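Local coordinates for protein regulator of nonsense transcripts 2 (Homo sapiens, PDB 4CEM) that acts as a nonsense-mediated mRNA decay factor, of which this crystallised part is the first MIF4G domain, an all-helical fold probably serving as a scaffold for partner proteins, at residues 30-35 with 112-117; 53-58 with 78-83; 191-196 with 298-303. One frame throughout, in Å; residues are numbered along the deposited sequence.

Interaction 1 of 3, residues 30-35 with 112-117; sequences SKNQNA and LFHQRY
The main-chain oxygen of Asn32, near the C-terminal end of helix 6-33, accepts two hydrogen bonds: from NE2 of His114 at 3.0 Å and from the backbone N of Ala35, the two donors coming to opposite faces of its carbonyl plane. Asn32 O lies close to the plane of the imidazole, at its edge, and the N-H...O angle of 142° leaves this bond clearly bent. CG of His114 stands anti to its backbone N (chi1 173°), which sends the ring toward helix 6-33. The side-chain amide of Asn32 is turned steeply against the same ring, its OD1 3.6 Å from His114 CD2. That OD1 receives the straighter bond, Gln115 NE2 to Asn32 OD1 at 2.8 Å, the donor lying above the carbonyl plane of Asn32. At the other end of the glutamine amide, OE1 lies 3.4 Å from CD of Lys31 and takes a weak bond from its NZ, the two side chains crossing at about a right angle. An alanine in place of Gln115 would probably leave Asn32 OD1 without this donor and the lysine amine freer to swing. Ala35 CB packs against Gln115 CA at 4.0 Å. Asn32 ND2 bonds to Ser111 OG and Val159 O, so both ends of its amide are engaged. The whole is side-chain docking between two helix ends in an all-helical fold, here joining helix 6-33 to helix 103-116.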
loop_
_atom_site.group_PDB
_atom_site.type_symbol
_atom_site.label_atom_id
_atom_site.label_comp_id
_atom_site.label_asym_id
_atom_site.label_seq_id
_atom_site.Cartn_x
_atom_site.Cartn_y
_atom_site.Cartn_z
ATOM N N SER A 30 -16.232 12.025 -2.170
ATOM C CA SER A 30 -17.507 12.702 -2.375
ATOM C C SER A 30 -17.884 12.726 -3.859
ATOM O O SER A 30 -18.984 12.312 -4.230
ATOM C CB SER A 30 -17.447 14.120 -1.817
ATOM O OG SER A 30 -18.722 14.727 -1.847
ATOM N N LYS A 31 -16.961 13.198 -4.696
ATOM C CA LYS A 31 -17.175 13.253 -6.151
ATOM C C LYS A 31 -17.433 11.892 -6.772
ATOM O O LYS A 31 -18.309 11.752 -7.627
ATOM C CB LYS A 31 -15.980 13.896 -6.878
ATOM C CG LYS A 31 -16.248 15.320 -7.337
ATOM C CD LYS A 31 -15.317 15.744 -8.468
ATOM C CE LYS A 31 -16.020 16.683 -9.449
ATOM N NZ LYS A 31 -15.143 17.032 -10.604
ATOM N N ASN A 32 -16.652 10.898 -6.362
ATOM C CA ASN A 32 -16.750 9.578 -6.963
ATOM C C ASN A 32 -18.053 8.870 -6.612
ATOM O O ASN A 32 -18.714 8.320 -7.487
ATOM C CB ASN A 32 -15.549 8.731 -6.572
ATOM C CG ASN A 32 -14.296 9.147 -7.299
ATOM O OD1 ASN A 32 -14.359 9.661 -8.412
ATOM N ND2 ASN A 32 -13.148 8.924 -6.679
ATOM N N GLN A 33 -18.436 8.903 -5.344
ATOM C CA GLN A 33 -19.696 8.302 -4.927
ATOM C C GLN A 33 -20.885 8.993 -5.585
ATOM O O GLN A 33 -21.887 8.344 -5.889
ATOM C CB GLN A 33 -19.843 8.361 -3.410
ATOM C CG GLN A 33 -18.833 7.507 -2.674
ATOM C CD GLN A 33 -19.119 7.412 -1.192
ATOM O OE1 GLN A 33 -19.644 8.344 -0.583
ATOM N NE2 GLN A 33 -18.774 6.277 -0.602
ATOM N N ASN A 34 -20.768 10.300 -5.817
ATOM C CA ASN A 34 -21.854 11.078 -6.428
ATOM C C ASN A 34 -21.864 11.055 -7.965
ATOM O O ASN A 34 -22.759 11.609 -8.582
ATOM C CB ASN A 34 -21.791 12.525 -5.938
ATOM C CG ASN A 34 -23.157 13.175 -5.862
ATOM O OD1 ASN A 34 -24.061 12.661 -5.207
ATOM N ND2 ASN A 34 -23.308 14.319 -6.510
ATOM N N ALA A 35 -20.883 10.393 -8.573
ATOM C CA ALA A 35 -20.724 10.350 -10.036
ATOM C C ALA A 35 -21.953 9.926 -10.858
ATOM O O ALA A 35 -22.259 10.553 -11.873
ATOM C CB ALA A 35 -19.546 9.452 -10.398
ATOM N N LEU A 112 -11.278 10.461 -12.975
ATOM C CA LEU A 112 -11.838 11.099 -14.168
ATOM C C LEU A 112 -12.550 10.054 -15.043
ATOM O O LEU A 112 -13.621 10.318 -15.581
ATOM C CB LEU A 112 -10.762 11.835 -14.967
ATOM C CG LEU A 112 -10.026 13.005 -14.306
ATOM C CD1 LEU A 112 -8.912 13.485 -15.224
ATOM C CD2 LEU A 112 -10.976 14.142 -13.973
ATOM N N PHE A 113 -11.962 8.869 -15.167
ATOM C CA PHE A 113 -12.601 7.753 -15.882
ATOM C C PHE A 113 -13.916 7.392 -15.218
ATOM O O PHE A 113 -14.965 7.381 -15.854
ATOM C CB PHE A 113 -11.697 6.512 -15.895
ATOM C CG PHE A 113 -10.807 6.411 -17.104
ATOM C CD1 PHE A 113 -11.317 5.968 -18.321
ATOM C CD2 PHE A 113 -9.463 6.746 -17.029
ATOM C CE1 PHE A 113 -10.505 5.862 -19.437
ATOM C CE2 PHE A 113 -8.645 6.645 -18.142
ATOM C CZ PHE A 113 -9.166 6.203 -19.348
ATOM N N HIS A 114 -13.841 7.105 -13.925
ATOM C CA HIS A 114 -15.010 6.708 -13.153
ATOM C C HIS A 114 -16.114 7.710 -13.243
ATOM O O HIS A 114 -17.262 7.334 -13.395
ATOM C CB HIS A 114 -14.631 6.502 -11.698
ATOM C CG HIS A 114 -15.811 6.240 -10.796
ATOM N ND1 HIS A 114 -16.585 5.151 -10.920
ATOM C CD2 HIS A 114 -16.330 6.976 -9.729
ATOM C CE1 HIS A 114 -17.552 5.185 -9.986
ATOM N NE2 HIS A 114 -17.391 6.306 -9.258
ATOM N N GLN A 115 -15.775 8.997 -13.170
ATOM C CA GLN A 115 -16.785 10.060 -13.180
ATOM C C GLN A 115 -17.409 10.266 -14.562
ATOM O O GLN A 115 -18.507 10.819 -14.669
ATOM C CB GLN A 115 -16.211 11.382 -12.649
ATOM C CG GLN A 115 -15.979 11.396 -11.142
ATOM C CD GLN A 115 -15.015 12.489 -10.690
ATOM O OE1 GLN A 115 -15.087 13.624 -11.154
ATOM N NE2 GLN A 115 -14.121 12.151 -9.772
ATOM N N ARG A 116 -16.720 9.833 -15.612
ATOM C CA ARG A 116 -17.249 9.967 -16.963
ATOM C C ARG A 116 -17.934 8.696 -17.481
ATOM O O ARG A 116 -18.941 8.800 -18.173
ATOM C CB ARG A 116 -16.146 10.389 -17.926
ATOM C CG ARG A 116 -16.671 10.831 -19.281
ATOM C CD ARG A 116 -15.629 11.627 -20.042
ATOM N NE ARG A 116 -15.579 13.026 -19.622
ATOM C CZ ARG A 116 -14.781 13.945 -20.168
ATOM N NH1 ARG A 116 -13.949 13.626 -21.160
ATOM N NH2 ARG A 116 -14.810 15.195 -19.723
ATOM N N TYR A 117 -17.396 7.524 -17.126
ATOM C CA TYR A 117 -17.816 6.237 -17.697
ATOM C C TYR A 117 -18.283 5.196 -16.670
ATOM O O TYR A 117 -17.493 4.711 -15.858
ATOM C CB TYR A 117 -16.656 5.626 -18.482
ATOM C CG TYR A 117 -16.059 6.547 -19.520
ATOM C CD1 TYR A 117 -16.660 6.705 -20.766
ATOM C CD2 TYR A 117 -14.882 7.238 -19.271
ATOM C CE1 TYR A 117 -16.109 7.537 -21.727
ATOM C CE2 TYR A 117 -14.329 8.071 -20.230
ATOM C CZ TYR A 117 -14.949 8.214 -21.451
ATOM O OH TYR A 117 -14.409 9.037 -22.398
#

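Interaction 2 of 3, residues 53-58 with 78-83; sequences KKNTAF and NGLNLS
Helix residues 53-58 lie against the chain as it leaves helix 70-79, with the CA atoms of Asn55 and Leu82 6.5 Å apart at the nearest backbone approach. Two leucines supply much of the loop side. The CD1 branch of Leu80 rests on the root of Phe58, 3.5 Å from Phe58 CG, while its other methyl, CD2, meets CB of Lys54 at 3.8 Å; the lysine chain then leads its amine away from the contact. CG of Phe58, anti to the backbone N (chi1 -174°), sends the ring off toward the loop, where Leu82 crosses it at about a right angle and sets CD1 3.8 Å from Phe58 CE2. Asn55 slides past Leu80 in the opposite direction. Its ND2 is bonded to the main-chain oxygens of Ser51 and Asp49, which probably sets the turn of the amide; OD1 then faces the Leu82 side chain and Asn81 O, 3.0 Å from the latter without bonding to it. Within the loop, OD1 of Asn81 accepts from the backbone N of Ser83 at 3.0 Å, an Asx turn that closes the bend over residues 81-83. Phe77 and Phe113 also pack on both Phe58 and Leu82. No hydrogen bond joins the two segments: Asn55 ND2 and Asn81 OD1 bond within their own sides, so the grip rests on packing of Leu80, Leu82 and Phe58, with the Asn55 side chain buried among them.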
loop_
_atom_site.group_PDB
_atom_site.type_symbol
_atom_site.label_atom_id
_atom_site.label_comp_id
_atom_site.label_asym_id
_atom_site.label_seq_id
_atom_site.Cartn_x
_atom_site.Cartn_y
_atom_site.Cartn_z
ATOM N N LYS A 53 -6.614 6.135 -33.574
ATOM C CA LYS A 53 -5.224 6.564 -33.397
ATOM C C LYS A 53 -5.030 7.180 -32.004
ATOM O O LYS A 53 -4.196 6.718 -31.220
ATOM C CB LYS A 53 -4.787 7.576 -34.474
ATOM C CG LYS A 53 -5.431 7.400 -35.847
ATOM C CD LYS A 53 -4.650 8.120 -36.950
ATOM C CE LYS A 53 -5.437 8.176 -38.263
ATOM N NZ LYS A 53 -4.569 8.328 -39.468
ATOM N N LYS A 54 -5.837 8.193 -31.691
ATOM C CA LYS A 54 -5.638 8.983 -30.477
ATOM C C LYS A 54 -5.990 8.207 -29.219
ATOM O O LYS A 54 -5.219 8.185 -28.261
ATOM C CB LYS A 54 -6.413 10.302 -30.553
ATOM C CG LYS A 54 -5.983 11.138 -31.748
ATOM C CD LYS A 54 -5.798 12.615 -31.454
ATOM C CE LYS A 54 -4.842 13.236 -32.469
ATOM N NZ LYS A 54 -4.949 14.720 -32.533
ATOM N N ASN A 55 -7.137 7.547 -29.231
ATOM C CA ASN A 55 -7.528 6.727 -28.092
ATOM C C ASN A 55 -6.549 5.604 -27.800
ATOM O O ASN A 55 -6.318 5.274 -26.640
ATOM C CB ASN A 55 -8.934 6.172 -28.277
ATOM C CG ASN A 55 -9.993 7.189 -27.930
ATOM O OD1 ASN A 55 -10.508 7.198 -26.814
ATOM N ND2 ASN A 55 -10.303 8.073 -28.870
ATOM N N THR A 56 -5.956 5.036 -28.844
ATOM C CA THR A 56 -4.972 3.965 -28.662
ATOM C C THR A 56 -3.685 4.550 -28.120
ATOM O O THR A 56 -3.083 3.979 -27.217
ATOM C CB THR A 56 -4.700 3.194 -29.970
ATOM O OG1 THR A 56 -5.946 2.703 -30.486
ATOM C CG2 THR A 56 -3.755 2.026 -29.716
ATOM N N ALA A 57 -3.277 5.694 -28.661
ATOM C CA ALA A 57 -2.105 6.405 -28.150
ATOM C C ALA A 57 -2.266 6.649 -26.653
ATOM O O ALA A 57 -1.372 6.337 -25.858
ATOM C CB ALA A 57 -1.916 7.722 -28.881
ATOM N N PHE A 58 -3.434 7.165 -26.272
ATOM C CA PHE A 58 -3.706 7.478 -24.883
ATOM C C PHE A 58 -3.639 6.240 -24.000
ATOM O O PHE A 58 -2.981 6.264 -22.955
ATOM C CB PHE A 58 -5.057 8.173 -24.730
ATOM C CG PHE A 58 -5.326 8.639 -23.333
ATOM C CD1 PHE A 58 -4.539 9.628 -22.762
ATOM C CD2 PHE A 58 -6.342 8.069 -22.573
ATOM C CE1 PHE A 58 -4.762 10.053 -21.464
ATOM C CE2 PHE A 58 -6.578 8.498 -21.278
ATOM C CZ PHE A 58 -5.786 9.492 -20.724
ATOM N N ASN A 78 -9.619 14.673 -21.489
ATOM C CA ASN A 78 -10.833 15.465 -21.658
ATOM C C ASN A 78 -11.294 15.629 -23.098
ATOM O O ASN A 78 -12.459 15.963 -23.336
ATOM C CB ASN A 78 -10.721 16.823 -20.963
ATOM C CG ASN A 78 -10.880 16.709 -19.450
ATOM O OD1 ASN A 78 -11.820 16.070 -18.959
ATOM N ND2 ASN A 78 -9.952 17.310 -18.704
ATOM N N GLY A 79 -10.396 15.388 -24.051
ATOM C CA GLY A 79 -10.713 15.537 -25.471
ATOM C C GLY A 79 -11.120 14.258 -26.194
ATOM O O GLY A 79 -11.646 14.315 -27.308
ATOM N N LEU A 80 -10.877 13.114 -25.561
ATOM C CA LEU A 80 -11.117 11.814 -26.162
ATOM C C LEU A 80 -12.472 11.232 -25.767
ATOM O O LEU A 80 -12.946 11.433 -24.654
ATOM C CB LEU A 80 -10.034 10.831 -25.718
ATOM C CG LEU A 80 -8.568 11.140 -25.993
ATOM C CD1 LEU A 80 -7.711 9.996 -25.487
ATOM C CD2 LEU A 80 -8.333 11.343 -27.477
ATOM N N ASN A 81 -13.086 10.496 -26.688
ATOM C CA ASN A 81 -14.231 9.647 -26.365
ATOM C C ASN A 81 -13.706 8.240 -26.157
ATOM O O ASN A 81 -13.457 7.522 -27.118
ATOM C CB ASN A 81 -15.282 9.670 -27.484
ATOM C CG ASN A 81 -16.508 8.831 -27.158
ATOM O OD1 ASN A 81 -16.467 7.944 -26.308
ATOM N ND2 ASN A 81 -17.610 9.123 -27.828
ATOM N N LEU A 82 -13.542 7.856 -24.897
ATOM C CA LEU A 82 -12.954 6.562 -24.545
ATOM C C LEU A 82 -14.019 5.486 -24.300
ATOM O O LEU A 82 -13.701 4.410 -23.796
ATOM C CB LEU A 82 -12.038 6.726 -23.319
ATOM C CG LEU A 82 -10.684 7.408 -23.579
ATOM C CD1 LEU A 82 -10.186 8.141 -22.346
ATOM C CD2 LEU A 82 -9.629 6.413 -24.048
ATOM N N SER A 83 -15.267 5.771 -24.686
ATOM C CA SER A 83 -16.391 4.846 -24.506
ATOM C C SER A 83 -16.097 3.405 -24.898
ATOM O O SER A 83 -16.531 2.487 -24.207
ATOM C CB SER A 83 -17.612 5.307 -25.296
ATOM O OG SER A 83 -18.273 6.370 -24.638
#

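Interaction 3 of 3, residues 191-196 with 298-303; sequences VVISFC and QSLADL
Ile193 and Leu303 meet at about a right angle, methyl against methyl, with CG2 of Ile193 4.0 Å from CD1 of Leu303. They belong to two helix segments that run in broadly the same direction, their axes 33° apart in direction and 10.2 Å apart at closest approach. The two branches of Ile193 serve different neighbours. CG2, anti to the backbone N, points its methyl between Leu303 and Ser299, whose OG lies 4.0 Å from it. CG1, beside the backbone N (chi1 -68°), lies instead 4.3 Å from CB of Leu300. Leu303 is shared in a similar way: CD1 also touches CB of Cys196 at 4.1 Å, while CD2 approaches the C atom of that cysteine. Leu300 has CG anti to its backbone N (chi1 -176°), which sets CG off toward helix 191-196. From there its CD1 meets SG of Cys196 at 4.0 Å and, more loosely, CG1 of Val192 at 4.5 Å. Cys196 therefore sits with its CB against Leu303 and its sulfur against Leu300, one turn earlier on the partner helix. The contact is apolar throughout apart from the serine hydroxyl, with no hydrogen bond between the helices, and its side chains touch at ordinary van der Waals distances. Val192 and Cys196 both continue onto Leu240, and Val192 also onto Tyr243, so helix 230-259 packs beside these two residues; Ala301 reaches the same helix at Phe244. Helix 189-204 also packs on helices 143-158 and 164-181, through Phe195 on Leu150 and Ile171 and Val192 on Ile178, and so links helix 283-303 to these earlier helices.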
loop_
_atom_site.group_PDB
_atom_site.type_symbol
_atom_site.label_atom_id
_atom_site.label_comp_id
_atom_site.label_asym_id
_atom_site.label_seq_id
_atom_site.Cartn_x
_atom_site.Cartn_y
_atom_site.Cartn_z
ATOM N N VAL A 191 5.792 -4.743 2.403
ATOM C CA VAL A 191 4.476 -4.590 1.781
ATOM C C VAL A 191 3.404 -4.253 2.826
ATOM O O VAL A 191 2.536 -3.412 2.574
ATOM C CB VAL A 191 4.081 -5.848 0.969
ATOM C CG1 VAL A 191 2.608 -5.830 0.607
ATOM C CG2 VAL A 191 4.933 -5.938 -0.288
ATOM N N VAL A 192 3.474 -4.894 3.993
ATOM C CA VAL A 192 2.505 -4.647 5.066
ATOM C C VAL A 192 2.744 -3.290 5.724
ATOM O O VAL A 192 1.799 -2.600 6.105
ATOM C CB VAL A 192 2.557 -5.742 6.141
ATOM C CG1 VAL A 192 1.592 -5.428 7.270
ATOM C CG2 VAL A 192 2.228 -7.091 5.528
ATOM N N ILE A 193 4.011 -2.908 5.844
ATOM C CA ILE A 193 4.371 -1.629 6.433
ATOM C C ILE A 193 3.899 -0.484 5.541
ATOM O O ILE A 193 3.246 0.453 6.018
ATOM C CB ILE A 193 5.885 -1.539 6.677
ATOM C CG1 ILE A 193 6.279 -2.534 7.772
ATOM C CG2 ILE A 193 6.274 -0.127 7.078
ATOM C CD1 ILE A 193 7.750 -2.873 7.804
ATOM N N SER A 194 4.217 -0.574 4.250
ATOM C CA SER A 194 3.785 0.429 3.272
ATOM C C SER A 194 2.271 0.590 3.323
ATOM O O SER A 194 1.762 1.697 3.464
ATOM C CB SER A 194 4.230 0.043 1.853
ATOM O OG SER A 194 3.539 0.795 0.862
ATOM N N PHE A 195 1.557 -0.523 3.228
ATOM C CA PHE A 195 0.104 -0.506 3.321
ATOM C C PHE A 195 -0.382 0.202 4.586
ATOM O O PHE A 195 -1.312 1.011 4.541
ATOM C CB PHE A 195 -0.436 -1.931 3.315
ATOM C CG PHE A 195 -1.900 -2.016 3.614
ATOM C CD1 PHE A 195 -2.835 -1.735 2.633
ATOM C CD2 PHE A 195 -2.346 -2.368 4.881
ATOM C CE1 PHE A 195 -4.188 -1.810 2.904
ATOM C CE2 PHE A 195 -3.697 -2.443 5.161
ATOM C CZ PHE A 195 -4.620 -2.163 4.168
ATOM N N CYS A 196 0.239 -0.129 5.714
ATOM C CA CYS A 196 -0.114 0.478 6.984
ATOM C C CYS A 196 0.203 1.963 6.943
ATOM O O CYS A 196 -0.669 2.794 7.174
ATOM C CB CYS A 196 0.615 -0.212 8.145
ATOM S SG CYS A 196 -0.137 -1.792 8.617
ATOM N N GLN A 298 10.081 -2.855 14.764
ATOM C CA GLN A 298 9.900 -1.589 15.470
ATOM C C GLN A 298 8.984 -0.675 14.680
ATOM O O GLN A 298 8.070 -0.054 15.227
ATOM C CB GLN A 298 11.246 -0.898 15.676
ATOM C CG GLN A 298 12.199 -1.624 16.618
ATOM C CD GLN A 298 13.618 -1.100 16.528
ATOM O OE1 GLN A 298 14.156 -0.895 15.439
ATOM N NE2 GLN A 298 14.233 -0.882 17.677
ATOM N N SER A 299 9.242 -0.612 13.381
ATOM C CA SER A 299 8.483 0.225 12.479
ATOM C C SER A 299 6.989 -0.101 12.522
ATOM O O SER A 299 6.158 0.804 12.544
ATOM C CB SER A 299 9.031 0.064 11.062
ATOM O OG SER A 299 8.464 1.020 10.193
ATOM N N LEU A 300 6.658 -1.391 12.568
ATOM C CA LEU A 300 5.269 -1.853 12.515
ATOM C C LEU A 300 4.590 -1.865 13.889
ATOM O O LEU A 300 3.369 -1.722 13.995
ATOM C CB LEU A 300 5.211 -3.259 11.897
ATOM C CG LEU A 300 3.819 -3.870 11.678
ATOM C CD1 LEU A 300 2.997 -2.983 10.761
ATOM C CD2 LEU A 300 3.919 -5.277 11.115
ATOM N N ALA A 301 5.374 -2.070 14.938
ATOM C CA ALA A 301 4.861 -1.996 16.307
ATOM C C ALA A 301 4.307 -0.600 16.567
ATOM O O ALA A 301 3.278 -0.429 17.211
ATOM C CB ALA A 301 5.972 -2.313 17.299
ATOM N N ASP A 302 5.015 0.398 16.056
ATOM C CA ASP A 302 4.586 1.770 16.183
ATOM C C ASP A 302 3.256 2.002 15.471
ATOM O O ASP A 302 2.291 2.469 16.084
ATOM C CB ASP A 302 5.635 2.708 15.611
ATOM C CG ASP A 302 5.221 4.141 15.731
ATOM O OD1 ASP A 302 4.327 4.563 14.961
ATOM O OD2 ASP A 302 5.773 4.834 16.608
ATOM N N LEU A 303 3.223 1.680 14.180
ATOM C CA LEU A 303 2.019 1.836 13.370
ATOM C C LEU A 303 0.824 1.148 14.049
ATOM O O LEU A 303 -0.273 1.696 14.095
ATOM C CB LEU A 303 2.259 1.291 11.954
ATOM C CG LEU A 303 3.159 2.126 11.019
ATOM C CD1 LEU A 303 3.964 1.257 10.065
ATOM C CD2 LEU A 303 2.364 3.162 10.227
#

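From the N terminus, interaction 1 opens first, at the end of helix 6-33, and closes when helix 103-116 returns to it. Interaction 2 both opens and closes within that span, joining helix 52-61 to the loop after helix 70-79. The two touch: Tyr117 OH and Leu82 N, 2.9 Å apart, probably form a hydrogen bond, so the two contacts adjoin through Tyr117. Interaction 3 follows in series and bridges helix 189-204 to helix 283-303, the last helix of the model. Its nearest atoms are about 17 Å from interaction 1 and about 25 Å from interaction 2. The first two contacts thus tie together the early helices, the third the later ones.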